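Long-range contact in Melibiose/raffinose/stachyose-binding protein MelE (Bacillus subtilis subsp. subtilis str. 168, PDB 4R6H), which binds melibiose, raffinose and stachyose as the solute-binding component of the MelEDC-MsmX ABC transporter, which imports these sugars: residues 146-151 / 261-266. Sequence-based numbering, arbitrary orientation.
Sequences AYNRNI and AQNKIA
Asn148 carries this contact, giving both its backbone N-H and its side-chain amide to residues 261-266. Its N donates to Ala266 O at 2.9 Å, in the carbonyl plane. Its ND2 donates to Asn263 OD1, also at 2.9 Å and close to straight (161° at the hydrogen), with the acceptor near the plane of the Asn148 amide. The two side chains meet at about a right angle and their amide planes are turned 43° apart. ND2 has a second acceptor in a water, which in turn donates a hydrogen bond of 2.7 Å to Ile265 O and so ties the amide to the backbone as well.

The other end of the amide turns back to its own chain. With CG anti to the backbone N (chi1 -177°), OD1 accepts the N-cap bond from Ile151 N on one face of its plane and Asn150 ND2 on the opposite face, so the group is gripped at both ends. Were this an alanine, Ile151 N would be likely to lose its side-chain cap and Asn263 OD1 its donor from across the contact.

Beside these bonds, Tyr147 CA makes a CA-H...O contact of 3.0 Å with Ala266 O, the carbonyl already bound by Asn148 N. Ile151 CD1 comes to 3.6 Å from Ile265 O and 3.7 Å from Asn263 O, while its CG2 meets Ala266 CB at 4.1 Å. Val285 touches the side chains of Asn148 and Asn263.

Asn263, at positive phi, is the C-prime residue of the Schellman motif ending helix 256-261. The Asn148-Asn263 bond thus joins that helix end to the asparagine N-cap starting helix 149-155, where strand 141-148 pairs antiparallel with 265-269 in the mixed sheet of this solute-binding protein.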
# COMPACT_ATOMS: atom_id res chain seq x y z
N ALA A 146 7.54 -2.86 -10.21
CA ALA A 146 8.32 -1.86 -10.93
C ALA A 146 9.35 -2.57 -11.81
O ALA A 146 9.85 -3.64 -11.47
CB ALA A 146 9.01 -0.94 -9.97
N TYR A 147 9.66 -1.97 -12.97
CA TYR A 147 10.55 -2.64 -13.88
C TYR A 147 11.28 -1.66 -14.78
O TYR A 147 10.82 -0.54 -15.01
CB TYR A 147 9.79 -3.64 -14.76
CG TYR A 147 8.87 -3.00 -15.76
CD1 TYR A 147 7.64 -2.44 -15.38
CD2 TYR A 147 9.24 -2.87 -17.09
CE1 TYR A 147 6.81 -1.83 -16.32
CE2 TYR A 147 8.42 -2.29 -18.01
CZ TYR A 147 7.20 -1.77 -17.62
OH TYR A 147 6.39 -1.11 -18.55
N ASN A 148 12.43 -2.10 -15.29
CA ASN A 148 13.25 -1.32 -16.22
C ASN A 148 12.75 -1.56 -17.63
O ASN A 148 12.89 -2.65 -18.16
CB ASN A 148 14.70 -1.74 -16.06
CG ASN A 148 15.64 -0.96 -16.92
OD1 ASN A 148 15.33 -0.67 -18.09
ND2 ASN A 148 16.80 -0.64 -16.38
N ARG A 149 12.11 -0.56 -18.22
CA ARG A 149 11.48 -0.70 -19.53
C ARG A 149 12.49 -1.09 -20.62
O ARG A 149 12.20 -1.95 -21.46
CB ARG A 149 10.79 0.59 -19.93
CG ARG A 149 9.73 1.11 -18.98
CD ARG A 149 9.13 2.40 -19.53
NE ARG A 149 8.17 3.08 -18.67
CZ ARG A 149 6.85 2.90 -18.71
NH1 ARG A 149 6.13 3.63 -17.89
NH2 ARG A 149 6.26 2.06 -19.56
N ASN A 150 13.67 -0.50 -20.55
CA ASN A 150 14.68 -0.73 -21.58
C ASN A 150 15.20 -2.16 -21.53
O ASN A 150 15.44 -2.75 -22.59
CB ASN A 150 15.80 0.28 -21.35
CG ASN A 150 15.28 1.65 -20.83
OD1 ASN A 150 14.95 2.52 -21.63
ND2 ASN A 150 15.15 1.82 -19.48
N ILE A 151 15.34 -2.72 -20.31
CA ILE A 151 15.82 -4.09 -20.19
C ILE A 151 14.83 -5.07 -20.78
O ILE A 151 15.19 -6.00 -21.51
CB ILE A 151 16.18 -4.44 -18.72
CG1 ILE A 151 17.43 -3.70 -18.28
CG2 ILE A 151 16.36 -5.93 -18.53
CD1 ILE A 151 17.75 -3.84 -16.80
N ALA A 261 19.26 2.63 -11.36
CA ALA A 261 19.79 3.66 -12.29
C ALA A 261 20.98 3.16 -13.09
O ALA A 261 21.31 3.77 -14.10
CB ALA A 261 20.19 4.87 -11.51
N GLN A 262 21.65 2.10 -12.64
CA GLN A 262 22.79 1.54 -13.35
C GLN A 262 22.39 0.37 -14.24
O GLN A 262 23.24 -0.38 -14.72
CB GLN A 262 23.85 1.13 -12.33
CG GLN A 262 24.52 2.32 -11.71
CD GLN A 262 25.37 1.96 -10.48
OE1 GLN A 262 25.53 0.79 -10.11
NE2 GLN A 262 25.90 2.98 -9.85
N ASN A 263 21.08 0.20 -14.51
CA ASN A 263 20.62 -0.92 -15.35
C ASN A 263 21.03 -2.29 -14.81
O ASN A 263 21.23 -3.25 -15.58
CB ASN A 263 21.10 -0.75 -16.81
CG ASN A 263 20.40 0.38 -17.52
OD1 ASN A 263 19.19 0.30 -17.82
ND2 ASN A 263 21.12 1.43 -17.80
N LYS A 264 21.04 -2.42 -13.48
CA LYS A 264 21.42 -3.65 -12.82
C LYS A 264 20.25 -4.51 -12.33
O LYS A 264 20.47 -5.65 -11.85
CB LYS A 264 22.45 -3.37 -11.74
CG LYS A 264 23.80 -3.00 -12.35
CD LYS A 264 24.85 -2.62 -11.32
CE LYS A 264 26.17 -2.22 -11.99
NZ LYS A 264 26.94 -1.26 -11.14
N ILE A 265 19.02 -3.99 -12.50
CA ILE A 265 17.84 -4.66 -11.94
C ILE A 265 16.71 -4.64 -12.94
O ILE A 265 16.37 -3.56 -13.45
CB ILE A 265 17.36 -3.95 -10.65
CG1 ILE A 265 18.34 -4.14 -9.48
CG2 ILE A 265 15.99 -4.46 -10.21
CD1 ILE A 265 18.06 -3.24 -8.30
N ALA A 266 16.10 -5.77 -13.24
CA ALA A 266 14.94 -5.78 -14.15
C ALA A 266 13.62 -5.47 -13.46
O ALA A 266 12.91 -4.56 -13.88
CB ALA A 266 14.84 -7.09 -14.91
O HOH W 1 17.92 -1.33 -13.84